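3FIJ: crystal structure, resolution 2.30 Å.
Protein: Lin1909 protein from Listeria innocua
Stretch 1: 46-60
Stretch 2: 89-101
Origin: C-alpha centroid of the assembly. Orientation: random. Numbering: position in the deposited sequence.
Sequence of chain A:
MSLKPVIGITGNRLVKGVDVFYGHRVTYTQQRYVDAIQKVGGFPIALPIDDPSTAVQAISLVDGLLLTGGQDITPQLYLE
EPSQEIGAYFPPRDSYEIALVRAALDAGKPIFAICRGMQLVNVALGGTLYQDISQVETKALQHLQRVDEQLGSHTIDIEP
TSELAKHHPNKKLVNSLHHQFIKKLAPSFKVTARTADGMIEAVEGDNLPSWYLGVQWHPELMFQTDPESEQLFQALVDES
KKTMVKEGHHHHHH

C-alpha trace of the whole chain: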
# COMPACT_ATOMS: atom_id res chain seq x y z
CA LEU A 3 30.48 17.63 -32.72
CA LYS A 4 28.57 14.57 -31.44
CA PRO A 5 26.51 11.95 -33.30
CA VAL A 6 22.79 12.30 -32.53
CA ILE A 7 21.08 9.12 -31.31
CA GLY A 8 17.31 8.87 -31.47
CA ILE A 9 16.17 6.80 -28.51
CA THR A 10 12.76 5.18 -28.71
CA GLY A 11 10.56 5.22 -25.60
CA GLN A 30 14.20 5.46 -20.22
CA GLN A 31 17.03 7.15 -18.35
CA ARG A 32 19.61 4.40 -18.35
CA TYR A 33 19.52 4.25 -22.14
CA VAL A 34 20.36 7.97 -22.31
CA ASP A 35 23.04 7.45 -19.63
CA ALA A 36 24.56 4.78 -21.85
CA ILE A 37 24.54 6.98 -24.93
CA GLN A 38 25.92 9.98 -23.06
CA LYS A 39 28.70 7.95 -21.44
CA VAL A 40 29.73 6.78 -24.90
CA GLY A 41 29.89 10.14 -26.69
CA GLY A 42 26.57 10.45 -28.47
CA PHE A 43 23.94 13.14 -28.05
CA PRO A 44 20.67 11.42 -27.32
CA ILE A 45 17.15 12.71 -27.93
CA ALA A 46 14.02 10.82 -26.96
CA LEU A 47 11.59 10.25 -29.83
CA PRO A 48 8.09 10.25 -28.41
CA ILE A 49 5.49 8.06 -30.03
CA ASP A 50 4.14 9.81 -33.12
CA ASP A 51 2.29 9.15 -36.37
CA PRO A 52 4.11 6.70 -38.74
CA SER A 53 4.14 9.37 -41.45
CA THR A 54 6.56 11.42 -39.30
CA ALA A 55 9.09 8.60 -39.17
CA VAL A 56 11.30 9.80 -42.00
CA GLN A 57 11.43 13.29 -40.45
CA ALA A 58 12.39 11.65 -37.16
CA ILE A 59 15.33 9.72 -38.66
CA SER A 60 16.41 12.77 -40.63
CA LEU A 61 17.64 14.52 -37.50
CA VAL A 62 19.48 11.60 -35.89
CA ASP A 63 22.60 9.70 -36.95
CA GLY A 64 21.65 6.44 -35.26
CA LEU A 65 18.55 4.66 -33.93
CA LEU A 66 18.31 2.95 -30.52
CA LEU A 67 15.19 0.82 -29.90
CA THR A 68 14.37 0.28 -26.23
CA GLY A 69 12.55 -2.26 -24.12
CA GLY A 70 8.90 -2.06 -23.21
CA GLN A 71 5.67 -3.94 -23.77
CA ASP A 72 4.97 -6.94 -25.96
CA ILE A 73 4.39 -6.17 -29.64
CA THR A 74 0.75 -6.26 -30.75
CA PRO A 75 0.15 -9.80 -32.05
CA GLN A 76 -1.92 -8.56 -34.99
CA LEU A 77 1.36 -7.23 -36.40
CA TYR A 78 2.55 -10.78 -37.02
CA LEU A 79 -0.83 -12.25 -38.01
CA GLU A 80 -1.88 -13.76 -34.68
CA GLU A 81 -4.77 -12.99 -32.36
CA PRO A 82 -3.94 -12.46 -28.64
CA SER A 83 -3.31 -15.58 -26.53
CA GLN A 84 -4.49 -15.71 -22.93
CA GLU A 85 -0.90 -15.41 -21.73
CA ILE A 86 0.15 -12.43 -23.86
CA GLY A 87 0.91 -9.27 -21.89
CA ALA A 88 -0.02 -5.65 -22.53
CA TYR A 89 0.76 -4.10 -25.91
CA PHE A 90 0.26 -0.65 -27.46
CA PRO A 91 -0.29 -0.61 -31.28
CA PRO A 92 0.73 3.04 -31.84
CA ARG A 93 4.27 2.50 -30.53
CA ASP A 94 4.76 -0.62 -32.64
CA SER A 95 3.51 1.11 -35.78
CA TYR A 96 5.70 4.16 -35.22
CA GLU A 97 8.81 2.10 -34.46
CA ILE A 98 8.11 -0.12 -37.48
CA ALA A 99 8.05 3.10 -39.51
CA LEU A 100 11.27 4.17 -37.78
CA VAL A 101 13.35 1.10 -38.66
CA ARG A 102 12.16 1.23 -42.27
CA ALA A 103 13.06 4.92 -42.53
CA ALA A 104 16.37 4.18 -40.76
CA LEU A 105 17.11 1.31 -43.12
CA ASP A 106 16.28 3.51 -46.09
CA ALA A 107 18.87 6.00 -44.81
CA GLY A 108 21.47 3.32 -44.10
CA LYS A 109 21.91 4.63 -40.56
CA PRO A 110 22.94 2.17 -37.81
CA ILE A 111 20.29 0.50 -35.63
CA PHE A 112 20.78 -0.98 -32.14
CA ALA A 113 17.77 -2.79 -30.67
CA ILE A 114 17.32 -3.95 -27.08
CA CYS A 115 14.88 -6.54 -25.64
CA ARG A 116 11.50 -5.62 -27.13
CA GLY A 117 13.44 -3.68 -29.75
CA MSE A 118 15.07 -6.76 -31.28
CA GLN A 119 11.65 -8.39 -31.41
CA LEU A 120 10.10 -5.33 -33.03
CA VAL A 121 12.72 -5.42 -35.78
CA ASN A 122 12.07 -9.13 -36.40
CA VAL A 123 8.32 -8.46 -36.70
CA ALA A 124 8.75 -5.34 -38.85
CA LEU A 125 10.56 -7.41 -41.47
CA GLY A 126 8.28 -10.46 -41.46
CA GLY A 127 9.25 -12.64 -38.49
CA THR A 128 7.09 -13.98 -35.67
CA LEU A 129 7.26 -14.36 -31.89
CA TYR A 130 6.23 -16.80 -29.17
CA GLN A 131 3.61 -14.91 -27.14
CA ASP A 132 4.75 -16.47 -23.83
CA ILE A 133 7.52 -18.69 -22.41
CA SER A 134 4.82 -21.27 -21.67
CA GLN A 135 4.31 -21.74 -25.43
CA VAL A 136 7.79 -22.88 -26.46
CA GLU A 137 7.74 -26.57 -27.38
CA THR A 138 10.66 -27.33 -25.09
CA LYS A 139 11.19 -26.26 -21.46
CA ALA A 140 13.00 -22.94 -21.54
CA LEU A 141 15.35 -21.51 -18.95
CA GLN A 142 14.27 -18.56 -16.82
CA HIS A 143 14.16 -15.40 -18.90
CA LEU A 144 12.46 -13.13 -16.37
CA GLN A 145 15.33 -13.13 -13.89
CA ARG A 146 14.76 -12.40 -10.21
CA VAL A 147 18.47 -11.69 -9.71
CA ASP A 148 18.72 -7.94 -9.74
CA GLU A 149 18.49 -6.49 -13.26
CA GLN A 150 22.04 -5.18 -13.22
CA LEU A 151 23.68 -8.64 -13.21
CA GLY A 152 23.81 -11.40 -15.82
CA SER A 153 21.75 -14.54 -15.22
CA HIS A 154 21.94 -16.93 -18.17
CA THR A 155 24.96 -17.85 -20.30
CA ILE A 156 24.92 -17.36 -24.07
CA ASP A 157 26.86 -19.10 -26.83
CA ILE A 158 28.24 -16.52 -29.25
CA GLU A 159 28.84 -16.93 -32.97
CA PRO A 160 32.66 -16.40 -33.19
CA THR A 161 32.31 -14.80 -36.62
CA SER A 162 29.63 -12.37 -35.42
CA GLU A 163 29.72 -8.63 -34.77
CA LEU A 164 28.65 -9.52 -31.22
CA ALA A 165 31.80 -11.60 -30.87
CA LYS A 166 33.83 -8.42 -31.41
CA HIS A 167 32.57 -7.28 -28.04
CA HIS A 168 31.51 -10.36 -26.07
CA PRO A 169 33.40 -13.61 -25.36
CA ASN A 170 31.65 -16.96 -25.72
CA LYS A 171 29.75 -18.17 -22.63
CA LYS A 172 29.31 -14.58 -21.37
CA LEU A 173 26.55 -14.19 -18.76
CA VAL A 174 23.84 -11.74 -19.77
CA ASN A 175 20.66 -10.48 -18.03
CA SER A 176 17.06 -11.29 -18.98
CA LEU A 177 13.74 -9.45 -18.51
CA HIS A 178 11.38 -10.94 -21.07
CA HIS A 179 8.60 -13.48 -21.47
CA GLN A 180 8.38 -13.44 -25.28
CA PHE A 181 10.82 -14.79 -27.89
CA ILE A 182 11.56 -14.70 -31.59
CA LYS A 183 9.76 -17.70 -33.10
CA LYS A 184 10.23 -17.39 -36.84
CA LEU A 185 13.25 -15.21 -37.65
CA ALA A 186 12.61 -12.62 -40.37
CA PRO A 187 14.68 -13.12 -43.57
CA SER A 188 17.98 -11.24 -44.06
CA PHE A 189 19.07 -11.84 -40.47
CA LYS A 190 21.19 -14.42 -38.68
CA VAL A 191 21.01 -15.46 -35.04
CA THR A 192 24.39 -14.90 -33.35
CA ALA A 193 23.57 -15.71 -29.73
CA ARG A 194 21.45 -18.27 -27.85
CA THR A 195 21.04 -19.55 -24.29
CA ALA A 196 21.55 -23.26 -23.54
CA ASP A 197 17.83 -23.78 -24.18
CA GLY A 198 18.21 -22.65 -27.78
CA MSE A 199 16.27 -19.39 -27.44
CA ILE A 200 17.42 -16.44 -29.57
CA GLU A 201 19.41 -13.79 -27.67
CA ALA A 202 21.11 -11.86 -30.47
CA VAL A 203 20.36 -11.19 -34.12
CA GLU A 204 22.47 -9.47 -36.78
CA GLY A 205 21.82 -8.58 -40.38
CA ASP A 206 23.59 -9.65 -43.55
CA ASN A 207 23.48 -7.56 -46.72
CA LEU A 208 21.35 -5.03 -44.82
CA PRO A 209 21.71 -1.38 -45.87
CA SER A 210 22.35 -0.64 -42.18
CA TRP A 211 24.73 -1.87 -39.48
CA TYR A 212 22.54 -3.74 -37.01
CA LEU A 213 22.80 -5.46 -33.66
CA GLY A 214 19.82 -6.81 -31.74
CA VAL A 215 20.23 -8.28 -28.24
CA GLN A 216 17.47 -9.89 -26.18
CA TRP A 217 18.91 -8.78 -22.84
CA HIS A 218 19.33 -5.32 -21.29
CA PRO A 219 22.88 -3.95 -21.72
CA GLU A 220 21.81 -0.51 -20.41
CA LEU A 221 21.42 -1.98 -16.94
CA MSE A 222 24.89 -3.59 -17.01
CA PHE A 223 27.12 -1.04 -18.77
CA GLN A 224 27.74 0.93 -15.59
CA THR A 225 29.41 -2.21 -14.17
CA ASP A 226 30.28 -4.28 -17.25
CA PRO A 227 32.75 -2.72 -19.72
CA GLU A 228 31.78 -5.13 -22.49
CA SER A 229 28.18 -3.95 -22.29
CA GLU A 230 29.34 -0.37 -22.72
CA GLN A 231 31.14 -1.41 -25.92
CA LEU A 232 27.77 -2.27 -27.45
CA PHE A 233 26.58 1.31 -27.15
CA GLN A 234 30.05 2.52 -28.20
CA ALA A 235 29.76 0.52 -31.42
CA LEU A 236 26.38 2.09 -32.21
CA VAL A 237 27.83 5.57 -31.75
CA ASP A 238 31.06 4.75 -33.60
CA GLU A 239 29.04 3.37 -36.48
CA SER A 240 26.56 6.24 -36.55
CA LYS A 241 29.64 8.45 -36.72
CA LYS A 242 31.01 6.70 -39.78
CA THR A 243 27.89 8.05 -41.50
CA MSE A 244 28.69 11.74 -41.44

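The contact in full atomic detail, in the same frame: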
# COMPACT_ATOMS: atom_id res chain seq x y z
N ALA A 46 15.07 11.82 -27.07
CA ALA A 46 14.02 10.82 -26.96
C ALA A 46 12.97 11.12 -28.02
O ALA A 46 12.51 12.26 -28.15
CB ALA A 46 13.41 10.86 -25.58
N LEU A 47 12.61 10.11 -28.80
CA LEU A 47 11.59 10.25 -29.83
C LEU A 47 10.26 9.79 -29.25
O LEU A 47 10.06 8.59 -29.04
CB LEU A 47 11.94 9.41 -31.05
CG LEU A 47 13.22 9.82 -31.78
CD1 LEU A 47 13.55 8.81 -32.86
CD2 LEU A 47 13.03 11.21 -32.38
N PRO A 48 9.35 10.72 -28.95
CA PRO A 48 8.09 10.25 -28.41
C PRO A 48 7.32 9.48 -29.48
O PRO A 48 7.68 9.48 -30.66
CB PRO A 48 7.38 11.54 -27.99
CG PRO A 48 7.92 12.55 -28.94
CD PRO A 48 9.39 12.19 -28.97
N ILE A 49 6.27 8.79 -29.07
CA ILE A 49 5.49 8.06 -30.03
C ILE A 49 4.76 9.08 -30.90
O ILE A 49 4.20 10.05 -30.40
CB ILE A 49 4.48 7.13 -29.33
CG1 ILE A 49 5.24 5.98 -28.67
CG2 ILE A 49 3.47 6.58 -30.34
CD1 ILE A 49 4.41 5.21 -27.68
N ASP A 50 4.80 8.88 -32.22
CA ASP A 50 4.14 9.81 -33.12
C ASP A 50 3.57 9.04 -34.31
O ASP A 50 3.73 7.83 -34.41
CB ASP A 50 5.13 10.88 -33.60
CG ASP A 50 4.43 12.14 -34.10
OD1 ASP A 50 5.08 13.20 -34.11
OD2 ASP A 50 3.25 12.07 -34.50
N ASP A 51 2.89 9.76 -35.19
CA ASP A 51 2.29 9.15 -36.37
C ASP A 51 3.35 8.61 -37.33
O ASP A 51 4.32 9.30 -37.65
CB ASP A 51 1.42 10.19 -37.09
CG ASP A 51 0.55 9.58 -38.15
OD1 ASP A 51 -0.47 8.95 -37.79
OD2 ASP A 51 0.90 9.71 -39.34
N PRO A 52 3.18 7.36 -37.81
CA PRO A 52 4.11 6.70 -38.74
C PRO A 52 4.66 7.62 -39.83
O PRO A 52 5.85 7.59 -40.15
CB PRO A 52 3.28 5.56 -39.32
CG PRO A 52 2.44 5.15 -38.15
CD PRO A 52 2.01 6.50 -37.56
N SER A 53 3.77 8.43 -40.40
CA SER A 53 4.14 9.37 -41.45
C SER A 53 5.26 10.35 -41.05
O SER A 53 5.88 10.96 -41.92
CB SER A 53 2.92 10.17 -41.89
OG SER A 53 2.44 10.98 -40.82
N THR A 54 5.51 10.51 -39.75
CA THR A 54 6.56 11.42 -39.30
C THR A 54 7.87 10.69 -39.07
O THR A 54 8.86 11.29 -38.64
CB THR A 54 6.19 12.14 -37.99
OG1 THR A 54 6.09 11.19 -36.93
CG2 THR A 54 4.86 12.87 -38.13
N ALA A 55 7.89 9.40 -39.37
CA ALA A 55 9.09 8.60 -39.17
C ALA A 55 10.31 9.06 -39.97
O ALA A 55 11.41 9.14 -39.43
CB ALA A 55 8.81 7.13 -39.47
N VAL A 56 10.13 9.38 -41.25
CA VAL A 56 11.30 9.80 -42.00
C VAL A 56 11.83 11.14 -41.48
O VAL A 56 13.04 11.37 -41.50
CB VAL A 56 11.04 9.84 -43.56
CG1 VAL A 56 9.80 9.03 -43.91
CG2 VAL A 56 10.99 11.26 -44.08
N GLN A 57 10.96 12.01 -40.98
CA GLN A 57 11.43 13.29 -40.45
C GLN A 57 12.18 13.02 -39.14
O GLN A 57 13.13 13.73 -38.80
CB GLN A 57 10.26 14.25 -40.17
CG GLN A 57 10.74 15.59 -39.63
CD GLN A 57 9.61 16.56 -39.29
OE1 GLN A 57 9.86 17.72 -38.96
NE2 GLN A 57 8.38 16.08 -39.36
N ALA A 58 11.75 12.00 -38.42
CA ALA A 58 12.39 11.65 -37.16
C ALA A 58 13.83 11.18 -37.42
O ALA A 58 14.76 11.68 -36.78
CB ALA A 58 11.59 10.57 -36.45
N ILE A 59 14.00 10.24 -38.34
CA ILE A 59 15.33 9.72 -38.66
C ILE A 59 16.22 10.78 -39.31
O ILE A 59 17.44 10.75 -39.18
CB ILE A 59 15.24 8.47 -39.59
CG1 ILE A 59 14.84 7.24 -38.77
CG2 ILE A 59 16.58 8.18 -40.25
CD1 ILE A 59 13.44 7.32 -38.23
N SER A 60 15.61 11.74 -39.99
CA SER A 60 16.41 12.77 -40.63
C SER A 60 17.27 13.55 -39.64
O SER A 60 18.38 13.94 -39.97
CB SER A 60 15.52 13.75 -41.42
OG SER A 60 14.73 14.57 -40.58
N TYR A 89 0.11 -4.60 -24.71
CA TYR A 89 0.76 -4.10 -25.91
C TYR A 89 0.11 -2.76 -26.26
O TYR A 89 -0.96 -2.44 -25.75
CB TYR A 89 0.64 -5.11 -27.06
CG TYR A 89 -0.73 -5.74 -27.25
CD1 TYR A 89 -1.67 -5.15 -28.10
CD2 TYR A 89 -1.06 -6.93 -26.62
CE1 TYR A 89 -2.92 -5.74 -28.31
CE2 TYR A 89 -2.31 -7.54 -26.82
CZ TYR A 89 -3.23 -6.94 -27.67
OH TYR A 89 -4.47 -7.53 -27.86
N PHE A 90 0.77 -1.96 -27.08
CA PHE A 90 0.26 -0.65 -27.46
C PHE A 90 0.56 -0.40 -28.94
O PHE A 90 1.62 0.11 -29.30
CB PHE A 90 0.93 0.41 -26.57
CG PHE A 90 0.35 1.78 -26.71
CD1 PHE A 90 1.07 2.79 -27.35
CD2 PHE A 90 -0.91 2.07 -26.23
CE1 PHE A 90 0.53 4.06 -27.51
CE2 PHE A 90 -1.46 3.34 -26.37
CZ PHE A 90 -0.74 4.34 -27.02
N PRO A 91 -0.39 -0.75 -29.82
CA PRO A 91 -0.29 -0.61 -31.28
C PRO A 91 0.42 0.62 -31.84
O PRO A 91 1.25 0.51 -32.74
CB PRO A 91 -1.74 -0.71 -31.74
CG PRO A 91 -2.32 -1.68 -30.74
CD PRO A 91 -1.75 -1.17 -29.44
N PRO A 92 0.09 1.82 -31.34
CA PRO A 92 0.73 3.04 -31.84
C PRO A 92 2.26 3.07 -31.73
O PRO A 92 2.94 3.61 -32.61
CB PRO A 92 0.05 4.14 -31.04
CG PRO A 92 -1.34 3.60 -30.84
CD PRO A 92 -1.04 2.16 -30.45
N ARG A 93 2.81 2.50 -30.66
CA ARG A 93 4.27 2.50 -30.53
C ARG A 93 4.86 1.58 -31.59
O ARG A 93 5.79 1.96 -32.30
CB ARG A 93 4.72 2.00 -29.15
CG ARG A 93 6.13 2.51 -28.79
CD ARG A 93 7.19 1.43 -28.58
NE ARG A 93 7.47 1.23 -27.16
CZ ARG A 93 8.69 1.15 -26.62
NH1 ARG A 93 9.79 1.24 -27.36
NH2 ARG A 93 8.80 0.99 -25.31
N ASP A 94 4.30 0.38 -31.69
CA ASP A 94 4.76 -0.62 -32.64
C ASP A 94 4.74 -0.09 -34.07
O ASP A 94 5.71 -0.25 -34.80
CB ASP A 94 3.90 -1.87 -32.52
CG ASP A 94 4.03 -2.52 -31.16
OD1 ASP A 94 5.19 -2.68 -30.70
OD2 ASP A 94 3.00 -2.87 -30.55
N SER A 95 3.64 0.55 -34.44
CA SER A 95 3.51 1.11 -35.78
C SER A 95 4.57 2.17 -36.04
O SER A 95 5.23 2.16 -37.09
CB SER A 95 2.13 1.75 -35.97
OG SER A 95 1.11 0.77 -35.87
N TYR A 96 4.73 3.09 -35.09
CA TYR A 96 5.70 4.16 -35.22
C TYR A 96 7.12 3.60 -35.32
O TYR A 96 7.88 4.00 -36.20
CB TYR A 96 5.61 5.12 -34.03
CG TYR A 96 6.49 6.34 -34.20
CD1 TYR A 96 6.37 7.15 -35.33
CD2 TYR A 96 7.46 6.66 -33.25
CE1 TYR A 96 7.19 8.27 -35.51
CE2 TYR A 96 8.30 7.78 -33.41
CZ TYR A 96 8.16 8.58 -34.54
OH TYR A 96 8.96 9.68 -34.71
N GLU A 97 7.47 2.69 -34.43
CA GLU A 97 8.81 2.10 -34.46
C GLU A 97 9.02 1.34 -35.77
O GLU A 97 10.09 1.42 -36.37
CB GLU A 97 9.03 1.19 -33.25
CG GLU A 97 8.99 1.95 -31.94
CD GLU A 97 9.56 1.17 -30.77
OE1 GLU A 97 9.35 -0.05 -30.69
OE2 GLU A 97 10.22 1.78 -29.92
N ILE A 98 8.00 0.61 -36.22
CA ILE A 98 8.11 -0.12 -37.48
C ILE A 98 8.53 0.92 -38.52
O ILE A 98 9.51 0.74 -39.25
CB ILE A 98 6.77 -0.75 -37.93
CG1 ILE A 98 6.31 -1.82 -36.94
CG2 ILE A 98 6.92 -1.34 -39.33
CD1 ILE A 98 7.20 -3.01 -36.86
N ALA A 99 7.77 2.02 -38.57
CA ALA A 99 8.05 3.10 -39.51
C ALA A 99 9.46 3.66 -39.32
O ALA A 99 10.10 4.06 -40.29
CB ALA A 99 7.01 4.22 -39.34
N LEU A 100 9.93 3.68 -38.07
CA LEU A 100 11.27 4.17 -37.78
C LEU A 100 12.37 3.29 -38.36
O LEU A 100 13.28 3.79 -39.01
CB LEU A 100 11.51 4.33 -36.27
CG LEU A 100 10.88 5.48 -35.47
CD1 LEU A 100 11.28 5.36 -34.00
CD2 LEU A 100 11.33 6.81 -36.01
N VAL A 101 12.30 1.97 -38.13
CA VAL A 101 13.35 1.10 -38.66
C VAL A 101 13.39 1.13 -40.18
O VAL A 101 14.46 1.13 -40.78
CB VAL A 101 13.23 -0.39 -38.17
CG1 VAL A 101 12.75 -0.43 -36.72
CG2 VAL A 101 12.33 -1.18 -39.07
O HOH W 1 9.14 10.67 -32.30
O HOH W 2 1.94 5.68 -34.09

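Stretch 1 runs from the end of a strand through a loop and a 3-10 segment into a helix that begins at A55. It packs against helix 91-101 without a direct hydrogen bond between the two stretches. The contact is mostly apolar, with two waters bridging polar atoms, and it buries 632 Å² in total.

L47 points toward the helix and makes a loose apolar contact, L47 CD1 to L100 CD1 at 4.3 Å. The CA-to-CB bond of P48 points away, and the residue takes part through its carbonyl. Water 1 donates to P48 O at 2.5 Å and also hydrogen-bonds Y96 OH at 2.6 Å, so the phenol is tied to the loop backbone.

I49 sets off sideways, but the end of its side chain comes nearer to stretch 2. I49 CD1 lies 3.4 Å from R93 CG and 4.1 Å from F90 CE1. On the other branch, I49 CG2 is 4.3 Å from P92 CB. The isoleucine therefore packs against the first residues of the helix and F90, its N-cap residue. The guanidinium of R93 leads away from this contact, and R93 forms a salt bridge with E97 one turn on.

D50 lies over one face of the Y96 ring. D50 CB is 4.1 Å from the ring centroid and 24° off the ring normal, a CH-pi contact. Its carboxylate leads away and accepts a very short hydrogen bond from the next backbone amide, D51 N to D50 OD2 at 2.4 Å. Water 2 donates to D50 O at 2.8 Å and to P92 O at 2.7 Å, a second water bridge, this one between two backbone carbonyls.

D51 points away and serves the turn itself. P52 packs beside the helix, with P52 CB 4.0 Å from A99 CB and P52 CG 4.1 Å from S95 CB. T54 N and T54 OG1 both donate to D51 O at 2.7 Å. T54 OG1 is also 3.4 Å from Y96 CE1, so the threonine that closes the turn also borders the tyrosine.

A55 begins the helix and points toward stretch 2. A55 CB meets A99 CB at 3.4 Å, a close methyl-to-methyl contact. The helix axes approach to 8.8 Å and cross at -57°.

A58, one turn on, places CB 3.3 Å from Y96 OH and 3.8 Å from L100 CD2. I59 CD1 reaches the same L100 CD2 at 3.1 Å, which is tight for two methyl groups. Y96 has the largest area covered by the other stretch, and its neighbours run from P48 to A58.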